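BtGH115A (Bacteroides thetaiotaomicron, PDB 5BY3) acts as a family GH115 4-O-methyl-alpha-glucuronidase, a glycoside hydrolase with specificity for decorated arabinogalactans. Local coordinates at residues V361-C366 against A379-R384; G371-F376 against K419-Q424. All coordinates share one frame; numbering follows the deposited sequence.

Contact 1 of 2, residues V361-C366 against A379-R384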
ATOM      1  N   VAL A 361      14.217 -11.054 -16.942  1.00 47.43           N
ATOM      2  CA  VAL A 361      12.854 -10.925 -16.417  1.00 47.94           C
ATOM      3  C   VAL A 361      12.855 -10.566 -14.925  1.00 46.17           C
ATOM      4  O   VAL A 361      13.479 -11.253 -14.087  1.00 45.84           O
ATOM      5  CB  VAL A 361      11.971 -12.159 -16.733  1.00 48.50           C
ATOM      6  CG1 VAL A 361      10.544 -11.971 -16.219  1.00 51.35           C
ATOM      7  CG2 VAL A 361      11.959 -12.434 -18.230  1.00 43.12           C
ATOM      8  N   THR A 362      12.203  -9.440 -14.618  1.00 41.76           N
ATOM      9  CA  THR A 362      12.043  -9.018 -13.212  1.00 42.94           C
ATOM     10  C   THR A 362      11.248 -10.067 -12.456  1.00 38.06           C
ATOM     11  O   THR A 362      10.187 -10.496 -12.933  1.00 39.88           O
ATOM     12  CB  THR A 362      11.313  -7.657 -13.115  1.00 45.47           C
ATOM     13  OG1 THR A 362      11.851  -6.754 -14.099  1.00 43.51           O
ATOM     14  CG2 THR A 362      11.436  -7.060 -11.699  1.00 39.61           C
ATOM     15  N   LEU A 363      11.766 -10.506 -11.308  1.00 40.94           N
ATOM     16  CA  LEU A 363      11.005 -11.444 -10.461  1.00 43.88           C
ATOM     17  C   LEU A 363      10.184 -10.661  -9.409  1.00 47.30           C
ATOM     18  O   LEU A 363      10.748  -9.936  -8.575  1.00 45.08           O
ATOM     19  CB  LEU A 363      11.930 -12.439  -9.768  1.00 42.94           C
ATOM     20  CG  LEU A 363      12.800 -13.424 -10.576  1.00 47.12           C
ATOM     21  CD1 LEU A 363      13.635 -14.242  -9.619  1.00 40.54           C
ATOM     22  CD2 LEU A 363      12.000 -14.365 -11.474  1.00 45.62           C
HETATM   23  N   MSE A 364       8.865 -10.815  -9.424  1.00 45.71           N
HETATM   24  CA  MSE A 364       8.052 -10.022  -8.491  1.00 54.03           C
HETATM   25  C   MSE A 364       7.514 -10.781  -7.294  1.00 52.83           C
HETATM   26  O   MSE A 364       6.539 -11.524  -7.374  1.00 56.40           O
HETATM   27  CB  MSE A 364       6.957  -9.231  -9.191  1.00 54.02           C
HETATM   28  CG  MSE A 364       6.610  -8.034  -8.311  1.00 56.96           C
HETATM   29 SE   MSE A 364       5.009  -7.230  -9.093  1.00 56.59          SE
HETATM   30  CE  MSE A 364       6.072  -5.671  -9.573  1.00 47.28           C
ATOM     31  N   TRP A 365       8.121 -10.541  -6.149  1.00 52.08           N
ATOM     32  CA  TRP A 365       7.654 -11.173  -4.922  1.00 53.37           C
ATOM     33  C   TRP A 365       6.343 -10.554  -4.422  1.00 51.03           C
ATOM     34  O   TRP A 365       5.971  -9.429  -4.803  1.00 48.58           O
ATOM     35  CB  TRP A 365       8.782 -11.173  -3.891  1.00 51.05           C
ATOM     36  CG  TRP A 365      10.064 -11.631  -4.541  1.00 51.96           C
ATOM     37  CD1 TRP A 365      11.206 -10.896  -4.747  1.00 48.48           C
ATOM     38  CD2 TRP A 365      10.300 -12.917  -5.138  1.00 51.79           C
ATOM     39  NE1 TRP A 365      12.151 -11.652  -5.404  1.00 49.08           N
ATOM     40  CE2 TRP A 365      11.624 -12.897  -5.657  1.00 54.63           C
ATOM     41  CE3 TRP A 365       9.533 -14.084  -5.270  1.00 43.77           C
ATOM     42  CZ2 TRP A 365      12.193 -14.006  -6.291  1.00 48.93           C
ATOM     43  CZ3 TRP A 365      10.106 -15.191  -5.909  1.00 47.41           C
ATOM     44  CH2 TRP A 365      11.408 -15.139  -6.411  1.00 45.03           C
ATOM     45  N   CYS A 366       5.633 -11.322  -3.605  1.00 43.18           N
ATOM     46  CA  CYS A 366       4.312 -10.931  -3.152  1.00 43.64           C
ATOM     47  C   CYS A 366       4.189 -10.936  -1.643  1.00 45.25           C
ATOM     48  O   CYS A 366       4.824 -11.746  -0.985  1.00 37.76           O
ATOM     49  CB  CYS A 366       3.290 -11.876  -3.749  1.00 44.39           C
ATOM     50  SG  CYS A 366       3.185 -11.562  -5.502  1.00 49.19           S
ATOM     51  N   ALA A 379      20.664 -14.447  -2.597  1.00 71.75           N
ATOM     52  CA  ALA A 379      21.839 -13.770  -3.190  1.00 65.12           C
ATOM     53  C   ALA A 379      21.905 -13.997  -4.682  1.00 56.66           C
ATOM     54  O   ALA A 379      22.239 -13.085  -5.448  1.00 54.51           O
ATOM     55  CB  ALA A 379      23.120 -14.241  -2.520  1.00 69.43           C
ATOM     56  N   GLU A 380      21.516 -15.200  -5.081  1.00 54.40           N
ATOM     57  CA  GLU A 380      21.383 -15.568  -6.492  1.00 67.38           C
ATOM     58  C   GLU A 380      20.364 -14.649  -7.212  1.00 65.34           C
ATOM     59  O   GLU A 380      20.753 -13.889  -8.123  1.00 65.39           O
ATOM     60  CB  GLU A 380      21.092 -17.099  -6.627  1.00 69.04           C
ATOM     61  CG  GLU A 380      20.715 -17.666  -8.010  1.00 82.23           C
ATOM     62  CD  GLU A 380      21.453 -17.038  -9.199  1.00 90.29           C
ATOM     63  OE1 GLU A 380      22.688 -16.822  -9.137  1.00 85.48           O
ATOM     64  OE2 GLU A 380      20.780 -16.748 -10.218  1.00 90.48           O
ATOM     65  N   GLU A 381      19.101 -14.703  -6.755  1.00 60.45           N
ATOM     66  CA  GLU A 381      17.961 -13.961  -7.323  1.00 56.53           C
ATOM     67  C   GLU A 381      18.248 -12.489  -7.335  1.00 52.85           C
ATOM     68  O   GLU A 381      17.919 -11.794  -8.283  1.00 54.16           O
ATOM     69  CB  GLU A 381      16.672 -14.233  -6.534  1.00 56.07           C
ATOM     70  CG  GLU A 381      16.068 -15.622  -6.740  1.00 48.83           C
ATOM     71  CD  GLU A 381      15.241 -16.119  -5.545  1.00 49.05           C
ATOM     72  OE1 GLU A 381      15.453 -15.675  -4.402  1.00 49.71           O
ATOM     73  OE2 GLU A 381      14.374 -16.997  -5.730  1.00 47.19           O
ATOM     74  N   ARG A 382      18.906 -12.027  -6.287  1.00 50.72           N
ATOM     75  CA  ARG A 382      19.321 -10.650  -6.215  1.00 56.99           C
ATOM     76  C   ARG A 382      20.296 -10.197  -7.332  1.00 63.03           C
ATOM     77  O   ARG A 382      20.138  -9.098  -7.881  1.00 63.62           O
ATOM     78  CB  ARG A 382      19.886 -10.387  -4.830  1.00 60.08           C
ATOM     79  CG  ARG A 382      20.280  -8.954  -4.599  1.00 60.90           C
ATOM     80  CD  ARG A 382      20.553  -8.729  -3.133  1.00 68.53           C
ATOM     81  NE  ARG A 382      20.765  -7.299  -2.977  1.00 71.16           N
ATOM     82  CZ  ARG A 382      20.906  -6.663  -1.825  1.00 66.71           C
ATOM     83  NH1 ARG A 382      20.865  -7.316  -0.666  1.00 62.53           N
ATOM     84  NH2 ARG A 382      21.091  -5.352  -1.850  1.00 64.01           N
ATOM     85  N   ALA A 383      21.277 -11.046  -7.669  1.00 65.50           N
ATOM     86  CA  ALA A 383      22.280 -10.746  -8.703  1.00 57.30           C
ATOM     87  C   ALA A 383      21.719 -10.808 -10.158  1.00 56.10           C
ATOM     88  O   ALA A 383      22.347 -10.294 -11.092  1.00 50.08           O
ATOM     89  CB  ALA A 383      23.505 -11.651  -8.524  1.00 56.73           C
ATOM     90  N   ARG A 384      20.543 -11.415 -10.350  1.00 51.30           N
ATOM     91  CA  ARG A 384      19.849 -11.362 -11.661  1.00 54.33           C
ATOM     92  C   ARG A 384      19.740  -9.939 -12.260  1.00 58.20           C
ATOM     93  O   ARG A 384      19.397  -8.971 -11.564  1.00 50.79           O
ATOM     94  CB  ARG A 384      18.443 -11.946 -11.574  1.00 54.22           C
ATOM     95  CG  ARG A 384      18.378 -13.415 -11.195  1.00 55.47           C
ATOM     96  CD  ARG A 384      16.952 -13.895 -11.011  1.00 56.34           C
ATOM     97  NE  ARG A 384      16.069 -13.558 -12.134  1.00 56.67           N
ATOM     98  CZ  ARG A 384      15.518 -14.436 -12.966  1.00 56.55           C
ATOM     99  NH1 ARG A 384      15.769 -15.740 -12.836  1.00 58.33           N
ATOM    100  NH2 ARG A 384      14.727 -14.003 -13.947  1.00 52.26           N
TER

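Contact 2 of 2, residues G371-F376 against K419-Q424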
ATOM      1  N   GLY A 371       0.035  -7.499   4.108  1.00 33.03           N
ATOM      2  CA  GLY A 371       1.198  -6.620   4.253  1.00 34.01           C
ATOM      3  C   GLY A 371       2.454  -7.271   4.835  1.00 39.32           C
ATOM      4  O   GLY A 371       3.383  -6.567   5.290  1.00 36.17           O
ATOM      5  N   TYR A 372       2.475  -8.612   4.833  1.00 34.03           N
ATOM      6  CA  TYR A 372       3.679  -9.397   5.155  1.00 34.08           C
ATOM      7  C   TYR A 372       4.266 -10.089   3.941  1.00 34.74           C
ATOM      8  O   TYR A 372       3.695 -11.062   3.410  1.00 36.85           O
ATOM      9  CB  TYR A 372       3.387 -10.423   6.243  1.00 33.52           C
ATOM     10  CG  TYR A 372       2.868  -9.790   7.515  1.00 36.50           C
ATOM     11  CD1 TYR A 372       3.740  -9.130   8.409  1.00 33.62           C
ATOM     12  CD2 TYR A 372       1.488  -9.811   7.816  1.00 34.01           C
ATOM     13  CE1 TYR A 372       3.264  -8.554   9.595  1.00 29.77           C
ATOM     14  CE2 TYR A 372       1.011  -9.222   8.976  1.00 32.90           C
ATOM     15  CZ  TYR A 372       1.891  -8.598   9.856  1.00 32.83           C
ATOM     16  OH  TYR A 372       1.378  -8.066  11.013  1.00 32.39           O
ATOM     17  N   ILE A 373       5.404  -9.570   3.494  1.00 38.64           N
ATOM     18  CA  ILE A 373       6.124 -10.098   2.302  1.00 37.89           C
ATOM     19  C   ILE A 373       6.498 -11.583   2.457  1.00 39.24           C
ATOM     20  O   ILE A 373       7.169 -11.955   3.434  1.00 36.19           O
ATOM     21  CB  ILE A 373       7.339  -9.199   1.959  1.00 35.56           C
ATOM     22  CG1 ILE A 373       6.808  -7.823   1.565  1.00 36.35           C
ATOM     23  CG2 ILE A 373       8.160  -9.784   0.811  1.00 37.65           C
ATOM     24  CD1 ILE A 373       7.843  -6.718   1.431  1.00 37.58           C
ATOM     25  N   ARG A 374       6.052 -12.427   1.513  1.00 41.57           N
ATOM     26  CA  ARG A 374       6.309 -13.892   1.615  1.00 42.52           C
ATOM     27  C   ARG A 374       7.777 -14.286   1.282  1.00 49.22           C
ATOM     28  O   ARG A 374       8.335 -15.201   1.887  1.00 44.40           O
ATOM     29  CB  ARG A 374       5.309 -14.724   0.804  1.00 40.18           C
ATOM     30  CG  ARG A 374       3.862 -14.697   1.315  1.00 41.32           C
ATOM     31  CD  ARG A 374       3.219 -16.053   1.047  1.00 40.06           C
ATOM     32  NE  ARG A 374       1.870 -16.193   1.569  1.00 33.73           N
ATOM     33  CZ  ARG A 374       1.553 -16.801   2.701  1.00 38.28           C
ATOM     34  NH1 ARG A 374       2.502 -17.347   3.483  1.00 41.56           N
ATOM     35  NH2 ARG A 374       0.285 -16.868   3.064  1.00 32.38           N
ATOM     36  N   HIS A 375       8.410 -13.587   0.340  1.00 47.64           N
ATOM     37  CA  HIS A 375       9.741 -14.008  -0.070  1.00 46.88           C
ATOM     38  C   HIS A 375      10.675 -12.864  -0.370  1.00 44.34           C
ATOM     39  O   HIS A 375      10.335 -11.940  -1.128  1.00 43.13           O
ATOM     40  CB  HIS A 375       9.688 -14.990  -1.261  1.00 49.92           C
ATOM     41  CG  HIS A 375      11.032 -15.496  -1.670  1.00 53.16           C
ATOM     42  ND1 HIS A 375      11.577 -16.648  -1.150  1.00 53.11           N
ATOM     43  CD2 HIS A 375      11.964 -14.979  -2.509  1.00 54.26           C
ATOM     44  CE1 HIS A 375      12.779 -16.830  -1.668  1.00 54.72           C
ATOM     45  NE2 HIS A 375      13.042 -15.826  -2.486  1.00 52.60           N
ATOM     46  N   PHE A 376      11.853 -12.963   0.235  1.00 44.09           N
ATOM     47  CA  PHE A 376      12.995 -12.077  -0.006  1.00 50.37           C
ATOM     48  C   PHE A 376      14.083 -12.757  -0.868  1.00 50.60           C
ATOM     49  O   PHE A 376      14.389 -13.940  -0.644  1.00 56.31           O
ATOM     50  CB  PHE A 376      13.559 -11.605   1.334  1.00 44.87           C
ATOM     51  CG  PHE A 376      12.605 -10.759   2.112  1.00 47.82           C
ATOM     52  CD1 PHE A 376      11.687 -11.348   2.998  1.00 49.12           C
ATOM     53  CD2 PHE A 376      12.584  -9.359   1.933  1.00 45.77           C
ATOM     54  CE1 PHE A 376      10.776 -10.556   3.707  1.00 46.87           C
ATOM     55  CE2 PHE A 376      11.668  -8.579   2.626  1.00 47.30           C
ATOM     56  CZ  PHE A 376      10.777  -9.179   3.534  1.00 44.80           C
ATOM     57  N   LYS A 419      10.946  -1.164   3.913  1.00 40.71           N
ATOM     58  CA  LYS A 419      12.356  -0.882   4.203  1.00 44.93           C
ATOM     59  C   LYS A 419      13.157  -2.190   4.106  1.00 43.90           C
ATOM     60  O   LYS A 419      14.164  -2.249   3.387  1.00 45.05           O
ATOM     61  CB  LYS A 419      12.507  -0.223   5.579  1.00 41.42           C
ATOM     62  CG  LYS A 419      13.903  -0.186   6.161  1.00 53.79           C
ATOM     63  CD  LYS A 419      14.682   1.049   5.730  1.00 61.23           C
ATOM     64  CE  LYS A 419      16.094   1.037   6.309  1.00 61.12           C
ATOM     65  NZ  LYS A 419      16.894   2.143   5.714  1.00 64.97           N
ATOM     66  N   GLN A 420      12.686  -3.235   4.778  1.00 39.24           N
ATOM     67  CA  GLN A 420      13.334  -4.525   4.669  1.00 44.04           C
ATOM     68  C   GLN A 420      13.410  -4.993   3.221  1.00 44.21           C
ATOM     69  O   GLN A 420      14.467  -5.445   2.790  1.00 47.05           O
ATOM     70  CB  GLN A 420      12.717  -5.581   5.583  1.00 48.21           C
ATOM     71  CG  GLN A 420      13.601  -6.821   5.750  1.00 54.60           C
ATOM     72  CD  GLN A 420      13.213  -7.664   6.946  1.00 58.16           C
ATOM     73  OE1 GLN A 420      12.090  -8.162   7.025  1.00 59.10           O
ATOM     74  NE2 GLN A 420      14.139  -7.836   7.880  1.00 55.97           N
ATOM     75  N   ALA A 421      12.325  -4.837   2.466  1.00 45.85           N
ATOM     76  CA  ALA A 421      12.310  -5.205   1.050  1.00 47.21           C
ATOM     77  C   ALA A 421      13.416  -4.511   0.233  1.00 47.32           C
ATOM     78  O   ALA A 421      14.141  -5.175  -0.531  1.00 46.96           O
ATOM     79  CB  ALA A 421      10.938  -4.939   0.439  1.00 50.30           C
ATOM     80  N   TYR A 422      13.571  -3.192   0.399  1.00 45.01           N
ATOM     81  CA  TYR A 422      14.635  -2.507  -0.315  1.00 44.23           C
ATOM     82  C   TYR A 422      16.022  -3.006   0.112  1.00 49.09           C
ATOM     83  O   TYR A 422      16.879  -3.308  -0.742  1.00 51.92           O
ATOM     84  CB  TYR A 422      14.510  -1.009  -0.186  1.00 43.81           C
ATOM     85  CG  TYR A 422      15.496  -0.207  -1.032  1.00 44.55           C
ATOM     86  CD1 TYR A 422      15.155   0.223  -2.316  1.00 44.88           C
ATOM     87  CD2 TYR A 422      16.768   0.144  -0.528  1.00 45.94           C
ATOM     88  CE1 TYR A 422      16.050   0.973  -3.086  1.00 48.28           C
ATOM     89  CE2 TYR A 422      17.658   0.903  -1.278  1.00 47.33           C
ATOM     90  CZ  TYR A 422      17.299   1.308  -2.549  1.00 48.96           C
ATOM     91  OH  TYR A 422      18.181   2.050  -3.280  1.00 56.19           O
ATOM     92  N   ASP A 423      16.222  -3.112   1.419  1.00 44.58           N
ATOM     93  CA  ASP A 423      17.486  -3.562   1.986  1.00 49.33           C
ATOM     94  C   ASP A 423      17.837  -5.010   1.527  1.00 51.19           C
ATOM     95  O   ASP A 423      18.988  -5.335   1.225  1.00 50.07           O
ATOM     96  CB  ASP A 423      17.431  -3.464   3.522  1.00 46.66           C
ATOM     97  CG  ASP A 423      17.605  -2.032   4.050  1.00 51.87           C
ATOM     98  OD1 ASP A 423      17.890  -1.090   3.271  1.00 47.70           O
ATOM     99  OD2 ASP A 423      17.475  -1.857   5.289  1.00 59.13           O
ATOM    100  N   GLN A 424      16.830  -5.863   1.447  1.00 49.53           N
ATOM    101  CA  GLN A 424      17.035  -7.198   0.915  1.00 55.04           C
ATOM    102  C   GLN A 424      17.113  -7.226  -0.612  1.00 51.99           C
ATOM    103  O   GLN A 424      17.089  -8.288  -1.203  1.00 55.67           O
ATOM    104  CB  GLN A 424      15.986  -8.190   1.439  1.00 53.80           C
ATOM    105  CG  GLN A 424      15.997  -8.415   2.958  1.00 55.95           C
ATOM    106  CD  GLN A 424      17.310  -8.958   3.506  1.00 56.41           C
ATOM    107  OE1 GLN A 424      17.837  -8.467   4.513  1.00 52.42           O
ATOM    108  NE2 GLN A 424      17.845  -9.965   2.846  1.00 59.95           N
TER

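Contact 1 of 2, residues V361-C366 against A379-R384
The guanidinium of R384 has L363 CG over one face, 3.5 Å above its plane and offset toward the rim, while V361 O sits at its edge. At that edge R384 NH2 donates a hydrogen bond to V361 O over 3.0 Å, with an N-H...O angle of 158° and the proton directed at a lone pair in the carbonyl plane. A bend at chi3 (51°) turns NE of R384 aside from the extended line of its chain, and NE lies 3.6 Å from L363 CD1. The two side chains cross at about a right angle. L363 also meets the W365 ring, its CB resting 3.6 Å above one face near the rim. This is the strand-to-helix half of a beta-alpha-beta unit in the TIM barrel, where strand 362-366 is backed by helix 379-383 before the chain returns in strand 388-393. R384 NH1 reaches V357 O as well, so an alanine in place of R384 would probably leave the carbonyls of V361 and V357 without these two donors and open a gap beside the L363 methyls. Two residues further along the strand, W365 meets E381 of the helix: OE2 comes obliquely to within 3.6 Å of CH2, the carboxylate and ring planes 52° apart; Y351 OH bonds to that same oxygen, and N388 OD1 accepts from W365 NE1.

Contact 2 of 2, residues G371-F376 against K419-Q424
F376 and Q424 bring the two backbones closest, their CA atoms 6.4 Å apart, where the irregular loop 371-376 passes the C-terminal end of helix 411-423. In the TIM barrel this loop follows strand 362-366, and the helix leads from strand 388-393 to strand 429-433; the contact therefore ties a beta-alpha loop to the helix of the next unit. F376 carries most of the contact on the loop side, and there is no hydrogen bond between the segments. CG of F376 stands anti to the carbonyl carbon (chi1 -65°), and the ring extends toward the last turn of the helix. A421 meets the ring at its edge, CE2 lying 3.8 Å from A421 CA, with A421 N in the ring plane. I373 of the same loop lays CG2 over one face of the ring, and its CD1 packs against A421 CB at 3.7 Å, so the small methyl of A421 is approached by both loop residues. Both glutamines cross the F376 side chain at about a right angle. Q420, extended beyond CG, carries OE1 to 3.9 Å from F376 CZ. Q424, just past the helix, is bent at chi2; its amide plane stands at 88° to the ring, and its CB lies 3.6 Å from F376 CD2.

Overall arrangement
Contacts 1 and 2 illustrate how one barrel strand and the loop that follows it can be fastened to two successive helices. Their centres lie 12 Å apart, and their segments alternate along the chain. The loop stays close to its own strand, R374 N lying 2.9 Å from C366 O in a probable hydrogen bond. H375 NE2 lies 3.1 Å from E381 OE1, a further probable hydrogen bond, joining loop 371-376 to helix 379-383. The loop also touches the C-terminal part of the chain, where R374 forms a cation-pi contact with W732 and Y372 OH is hydrogen-bonded to N739 OD1. The nickel site at L404 and D436 takes no residue from either contact.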